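Local coordinates for protein dihydrodipicolinate synthase (Oceanobacillus iheyensis HTE831, PDB 3D0C) that probably catalyses the synthesis of 4-hydroxy-tetrahydrodipicolinate, a lysine-biosynthesis step of the DapA family, on a TIM-barrel scaffold, at residues Asn53-Glu58 / Met111-Val116; Ala196-Pro201 / Asp240-Val245. The protein carries 1 engineered substitution. All blocks are in the same frame, centred on the assembly; numbering follows the deposited sequence.

In the fold
Both contacts belong to the same chain and follow each other along it, contact 1 closing before contact 2 opens. Their centres lie about 23 Å apart, and the nearest atoms of the two are about 8 Å apart, so they do not touch. Contact 1 joins the loop after strand 49-50 to the end of strand 109-112, at the mouth of the eight-stranded parallel barrel. Its first segment contains T56, predicted to bind pyruvate, and M111 lies near the predicted active-site residues Y143 and K167. Contact 2 lies further out, where helix 196-206, which follows strand 190-193, meets helix 235-257 of the C-terminal helices. Contact 1 thus lies at the predicted catalytic end; contact 2 ties the barrel to its helical extension.

Contact 1 (Asn53-Glu58 / Met111-Val116); sequences NGNTGE and MIHQPV
H113, just past strand 109-112, meets N53 and N55 of the loop 53-58. From CB, which points toward that loop, CG lies anti to the carbonyl carbon (chi1 -83°), and the imidazole comes in edge-on to N53 O. CD2 of H113 passes 3.8 Å from N53 O. At the tip NE2 donates to N53 O at 2.8 Å, an almost straight bond (N-H...O 163°) close to the ring plane. CE1 meets N55 ND2 at 3.6 Å, where the amide slides past with its plane 47° from the ring. ND1 lies 2.9 Å from the O of a water; this water accepts from Q114 N and donates weakly to N55 OD1. The loop and the strand end both belong to the catalytic mouth of the TIM barrel, and the loop also carries T56, predicted to bind pyruvate. An alanine in place of H113 would probably leave N53 O without its donor, remove an anchor of the water and set the N55 amide freer to turn. The selenomethionine M111 bends at chi3, which sets CE above one imidazole face, offset toward the rim, and 4.1 Å from G54 CA. F59 also stacks with the ring, and N55 packs on P118 of the second subunit.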
loop_
_atom_site.group_PDB
_atom_site.type_symbol
_atom_site.label_atom_id
_atom_site.label_comp_id
_atom_site.label_asym_id
_atom_site.label_seq_id
_atom_site.Cartn_x
_atom_site.Cartn_y
_atom_site.Cartn_z
ATOM N N ASN A 53 1.443 -2.949 -15.952
ATOM C CA ASN A 53 1.287 -2.258 -14.675
ATOM C C ASN A 53 0.532 -3.051 -13.622
ATOM O O ASN A 53 -0.275 -2.513 -12.843
ATOM C CB ASN A 53 0.671 -0.869 -14.861
ATOM C CG ASN A 53 1.686 0.134 -15.380
ATOM O OD1 ASN A 53 2.869 0.040 -15.057
ATOM N ND2 ASN A 53 1.234 1.097 -16.176
ATOM N N GLY A 54 0.812 -4.350 -13.630
ATOM C CA GLY A 54 0.267 -5.260 -12.642
ATOM C C GLY A 54 1.394 -5.317 -11.620
ATOM O O GLY A 54 2.463 -4.742 -11.849
ATOM N N ASN A 55 1.192 -5.986 -10.493
ATOM C CA ASN A 55 2.259 -6.054 -9.504
ATOM C C ASN A 55 3.418 -6.906 -10.014
ATOM O O ASN A 55 4.542 -6.757 -9.553
ATOM C CB ASN A 55 1.720 -6.601 -8.179
ATOM C CG ASN A 55 0.952 -5.550 -7.390
ATOM O OD1 ASN A 55 -0.057 -5.848 -6.755
ATOM N ND2 ASN A 55 1.438 -4.314 -7.419
ATOM N N THR A 56 3.151 -7.788 -10.975
ATOM C CA THR A 56 4.219 -8.623 -11.511
ATOM C C THR A 56 5.127 -7.735 -12.343
ATOM O O THR A 56 6.251 -8.114 -12.667
ATOM C CB THR A 56 3.695 -9.749 -12.418
ATOM O OG1 THR A 56 2.578 -10.391 -11.796
ATOM C CG2 THR A 56 4.795 -10.787 -12.642
ATOM N N GLY A 57 4.613 -6.555 -12.686
ATOM C CA GLY A 57 5.371 -5.593 -13.463
ATOM C C GLY A 57 5.994 -4.534 -12.571
ATOM O O GLY A 57 6.457 -3.502 -13.057
ATOM N N GLU A 58 5.989 -4.783 -11.262
ATOM C CA GLU A 58 6.559 -3.857 -10.282
ATOM C C GLU A 58 6.017 -2.436 -10.441
ATOM O O GLU A 58 6.753 -1.448 -10.383
ATOM C CB GLU A 58 8.093 -3.888 -10.369
ATOM C CG GLU A 58 8.657 -5.261 -10.020
ATOM C CD GLU A 58 10.163 -5.370 -10.190
ATOM O OE1 GLU A 58 10.907 -4.827 -9.349
ATOM O OE2 GLU A 58 10.603 -6.003 -11.172
HETATM N N MSE A 111 -7.360 -1.956 -14.759
HETATM C CA MSE A 111 -7.481 -2.810 -13.579
HETATM C C MSE A 111 -7.121 -1.962 -12.379
HETATM O O MSE A 111 -5.987 -1.487 -12.281
HETATM C CB MSE A 111 -6.517 -3.996 -13.614
HETATM C CG MSE A 111 -6.510 -4.720 -12.271
HETATM SE SE MSE A 111 -5.077 -5.975 -12.026
HETATM C CE MSE A 111 -3.638 -4.722 -11.635
ATOM N N ILE A 112 -8.073 -1.790 -11.463
ATOM C CA ILE A 112 -7.843 -0.983 -10.272
ATOM C C ILE A 112 -7.216 -1.829 -9.183
ATOM O O ILE A 112 -7.798 -2.812 -8.716
ATOM C CB ILE A 112 -9.163 -0.349 -9.744
ATOM C CG1 ILE A 112 -9.850 0.414 -10.881
ATOM C CG2 ILE A 112 -8.863 0.600 -8.574
ATOM C CD1 ILE A 112 -11.172 1.064 -10.491
ATOM N N HIS A 113 -6.002 -1.443 -8.809
ATOM C CA HIS A 113 -5.235 -2.112 -7.772
ATOM C C HIS A 113 -5.908 -1.912 -6.424
ATOM O O HIS A 113 -6.783 -1.043 -6.257
ATOM C CB HIS A 113 -3.830 -1.494 -7.682
ATOM C CG HIS A 113 -2.850 -2.025 -8.681
ATOM N ND1 HIS A 113 -2.145 -3.195 -8.481
ATOM C CD2 HIS A 113 -2.404 -1.520 -9.857
ATOM C CE1 HIS A 113 -1.309 -3.382 -9.482
ATOM N NE2 HIS A 113 -1.445 -2.379 -10.335
ATOM N N GLN A 114 -5.488 -2.715 -5.457
ATOM C CA GLN A 114 -5.999 -2.572 -4.105
ATOM C C GLN A 114 -5.525 -1.193 -3.661
ATOM O O GLN A 114 -4.356 -0.823 -3.859
ATOM C CB GLN A 114 -5.409 -3.637 -3.170
ATOM C CG GLN A 114 -5.544 -3.290 -1.688
ATOM C CD GLN A 114 -4.905 -4.317 -0.767
ATOM O OE1 GLN A 114 -3.827 -4.852 -1.051
ATOM N NE2 GLN A 114 -5.560 -4.582 0.360
ATOM N N PRO A 115 -6.428 -0.402 -3.078
ATOM C CA PRO A 115 -6.042 0.937 -2.620
ATOM C C PRO A 115 -4.865 0.861 -1.645
ATOM O O PRO A 115 -4.883 0.057 -0.715
ATOM C CB PRO A 115 -7.310 1.444 -1.941
ATOM C CG PRO A 115 -8.413 0.746 -2.703
ATOM C CD PRO A 115 -7.872 -0.646 -2.901
ATOM N N VAL A 116 -3.841 1.685 -1.854
ATOM C CA VAL A 116 -2.687 1.679 -0.958
ATOM C C VAL A 116 -3.016 2.329 0.384
ATOM O O VAL A 116 -2.279 2.169 1.353
ATOM C CB VAL A 116 -1.466 2.426 -1.573
ATOM C CG1 VAL A 116 -1.017 1.730 -2.862
ATOM C CG2 VAL A 116 -1.821 3.881 -1.847
HETATM O O HOH W 1 -2.921 -4.174 -5.879
#

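Contact 2 (Ala196-Pro201 / Asp240-Val245); sequences AEKWAP and DVWEDV
W242 holds CG anti to its backbone N (chi1 172°), which swings the indole off helix 235-257 and presents its pyrrole edge to K198 and E197. NE1 donates to K198 O over 3.1 Å, a bent bond (N-H...O 147°) with the carbonyl oxygen close to the indole plane and the donor tilted out of the carbonyl plane. The neighbouring CD1 lies 3.7 Å from E197 O, again at the ring edge. That oxygen sits one turn before P201, which has no N-H to give back to it, and helix 196-206 is kinked there. The pyrrolidine of P201 crosses the indole at about a right angle, its CG 3.8 Å from W242 CD1, so two carbonyl oxygens and a proline CG all gather round the same corner of the ring.

A further touch lies one turn along helix 235-257, where V245 CG2 meets E197 CB at 3.7 Å. The E197 chain bends at chi2 and its OE2 is bonded to S213 and S223, while K198 sends its extended chain to a salt bridge with D250. W239, on the same helix as W242, meets the W242 ring edge-to-face and also touches P201.

The two segments run roughly antiparallel, their axes at 151° and 9.2 Å apart at closest approach. Here a barrel helix, the one after strand 190-193, packs on helix 235-257, one of the helices beyond the barrel; a TIM barrel with a C-terminal helical extension is the architecture of the DapA family.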
loop_
_atom_site.group_PDB
_atom_site.type_symbol
_atom_site.label_atom_id
_atom_site.label_comp_id
_atom_site.label_asym_id
_atom_site.label_seq_id
_atom_site.Cartn_x
_atom_site.Cartn_y
_atom_site.Cartn_z
ATOM N N ALA A 196 -3.667 -16.876 -9.047
ATOM C CA ALA A 196 -3.003 -17.805 -9.961
ATOM C C ALA A 196 -3.237 -19.319 -9.899
ATOM O O ALA A 196 -4.227 -19.809 -9.343
ATOM C CB ALA A 196 -1.504 -17.520 -9.940
ATOM N N GLU A 197 -2.295 -20.049 -10.499
ATOM C CA GLU A 197 -2.359 -21.503 -10.620
ATOM C C GLU A 197 -2.618 -22.338 -9.371
ATOM O O GLU A 197 -3.351 -23.330 -9.424
ATOM C CB GLU A 197 -1.090 -22.020 -11.315
ATOM C CG GLU A 197 -1.009 -21.695 -12.814
ATOM C CD GLU A 197 -0.382 -20.335 -13.118
ATOM O OE1 GLU A 197 -0.367 -19.463 -12.223
ATOM O OE2 GLU A 197 0.089 -20.137 -14.261
ATOM N N LYS A 198 -2.007 -21.974 -8.255
ATOM C CA LYS A 198 -2.198 -22.742 -7.026
ATOM C C LYS A 198 -3.666 -22.731 -6.580
ATOM O O LYS A 198 -4.175 -23.720 -6.031
ATOM C CB LYS A 198 -1.313 -22.175 -5.916
ATOM C CG LYS A 198 -1.433 -22.928 -4.601
ATOM C CD LYS A 198 -0.643 -22.249 -3.498
ATOM C CE LYS A 198 -0.730 -23.037 -2.207
ATOM N NZ LYS A 198 0.028 -22.361 -1.123
ATOM N N TRP A 199 -4.354 -21.619 -6.820
ATOM C CA TRP A 199 -5.752 -21.529 -6.417
ATOM C C TRP A 199 -6.781 -21.700 -7.530
ATOM O O TRP A 199 -7.956 -21.935 -7.255
ATOM C CB TRP A 199 -6.003 -20.209 -5.679
ATOM C CG TRP A 199 -5.354 -20.197 -4.345
ATOM C CD1 TRP A 199 -4.076 -19.804 -4.054
ATOM C CD2 TRP A 199 -5.902 -20.711 -3.129
ATOM N NE1 TRP A 199 -3.793 -20.052 -2.733
ATOM C CE2 TRP A 199 -4.896 -20.613 -2.141
ATOM C CE3 TRP A 199 -7.141 -21.260 -2.778
ATOM C CZ2 TRP A 199 -5.094 -21.031 -0.824
ATOM C CZ3 TRP A 199 -7.339 -21.679 -1.464
ATOM C CH2 TRP A 199 -6.317 -21.564 -0.506
ATOM N N ALA A 200 -6.344 -21.606 -8.782
ATOM C CA ALA A 200 -7.249 -21.720 -9.919
ATOM C C ALA A 200 -8.236 -22.895 -9.899
ATOM O O ALA A 200 -9.432 -22.705 -10.136
ATOM C CB ALA A 200 -6.443 -21.736 -11.223
ATOM N N PRO A 201 -7.755 -24.122 -9.625
ATOM C CA PRO A 201 -8.633 -25.297 -9.591
ATOM C C PRO A 201 -9.793 -25.152 -8.622
ATOM O O PRO A 201 -10.930 -25.486 -8.945
ATOM C CB PRO A 201 -7.690 -26.425 -9.180
ATOM C CG PRO A 201 -6.389 -25.992 -9.746
ATOM C CD PRO A 201 -6.360 -24.522 -9.377
ATOM N N ASP A 240 -2.735 -33.018 -11.727
ATOM C CA ASP A 240 -1.345 -33.292 -12.109
ATOM C C ASP A 240 -0.596 -31.999 -12.468
ATOM O O ASP A 240 0.532 -31.790 -12.016
ATOM C CB ASP A 240 -1.289 -34.258 -13.302
ATOM C CG ASP A 240 -1.533 -35.711 -12.904
ATOM O OD1 ASP A 240 -1.500 -36.045 -11.695
ATOM O OD2 ASP A 240 -1.753 -36.532 -13.817
ATOM N N VAL A 241 -1.210 -31.138 -13.279
ATOM C CA VAL A 241 -0.545 -29.887 -13.665
ATOM C C VAL A 241 -0.392 -29.005 -12.437
ATOM O O VAL A 241 0.634 -28.342 -12.258
ATOM C CB VAL A 241 -1.337 -29.097 -14.736
ATOM C CG1 VAL A 241 -0.567 -27.826 -15.130
ATOM C CG2 VAL A 241 -1.565 -29.968 -15.961
ATOM N N TRP A 242 -1.423 -29.025 -11.597
ATOM C CA TRP A 242 -1.468 -28.258 -10.358
ATOM C C TRP A 242 -0.291 -28.611 -9.454
ATOM O O TRP A 242 0.426 -27.725 -8.988
ATOM C CB TRP A 242 -2.792 -28.543 -9.637
ATOM C CG TRP A 242 -2.905 -27.985 -8.259
ATOM C CD1 TRP A 242 -3.092 -26.678 -7.907
ATOM C CD2 TRP A 242 -2.871 -28.727 -7.038
ATOM N NE1 TRP A 242 -3.180 -26.563 -6.542
ATOM C CE2 TRP A 242 -3.048 -27.808 -5.982
ATOM C CE3 TRP A 242 -2.710 -30.085 -6.732
ATOM C CZ2 TRP A 242 -3.069 -28.201 -4.643
ATOM C CZ3 TRP A 242 -2.730 -30.475 -5.399
ATOM C CH2 TRP A 242 -2.909 -29.534 -4.372
ATOM N N GLU A 243 -0.097 -29.904 -9.201
ATOM C CA GLU A 243 1.006 -30.361 -8.355
ATOM C C GLU A 243 2.350 -29.960 -8.946
ATOM O O GLU A 243 3.321 -29.737 -8.218
ATOM C CB GLU A 243 1.020 -31.887 -8.231
ATOM C CG GLU A 243 -0.261 -32.520 -7.773
ATOM C CD GLU A 243 -0.095 -34.012 -7.590
ATOM O OE1 GLU A 243 0.388 -34.676 -8.531
ATOM O OE2 GLU A 243 -0.442 -34.514 -6.505
ATOM N N ASP A 244 2.397 -29.892 -10.272
ATOM C CA ASP A 244 3.618 -29.558 -10.997
ATOM C C ASP A 244 4.036 -28.092 -10.890
ATOM O O ASP A 244 5.231 -27.791 -10.866
ATOM C CB ASP A 244 3.459 -29.945 -12.474
ATOM C CG ASP A 244 4.763 -29.842 -13.257
ATOM O OD1 ASP A 244 5.761 -30.465 -12.836
ATOM O OD2 ASP A 244 4.786 -29.146 -14.297
ATOM N N VAL A 245 3.068 -27.182 -10.813
ATOM C CA VAL A 245 3.385 -25.754 -10.736
ATOM C C VAL A 245 3.332 -25.146 -9.335
ATOM O O VAL A 245 3.904 -24.075 -9.094
ATOM C CB VAL A 245 2.457 -24.932 -11.650
ATOM C CG1 VAL A 245 2.605 -25.391 -13.088
ATOM C CG2 VAL A 245 1.013 -25.064 -11.185
#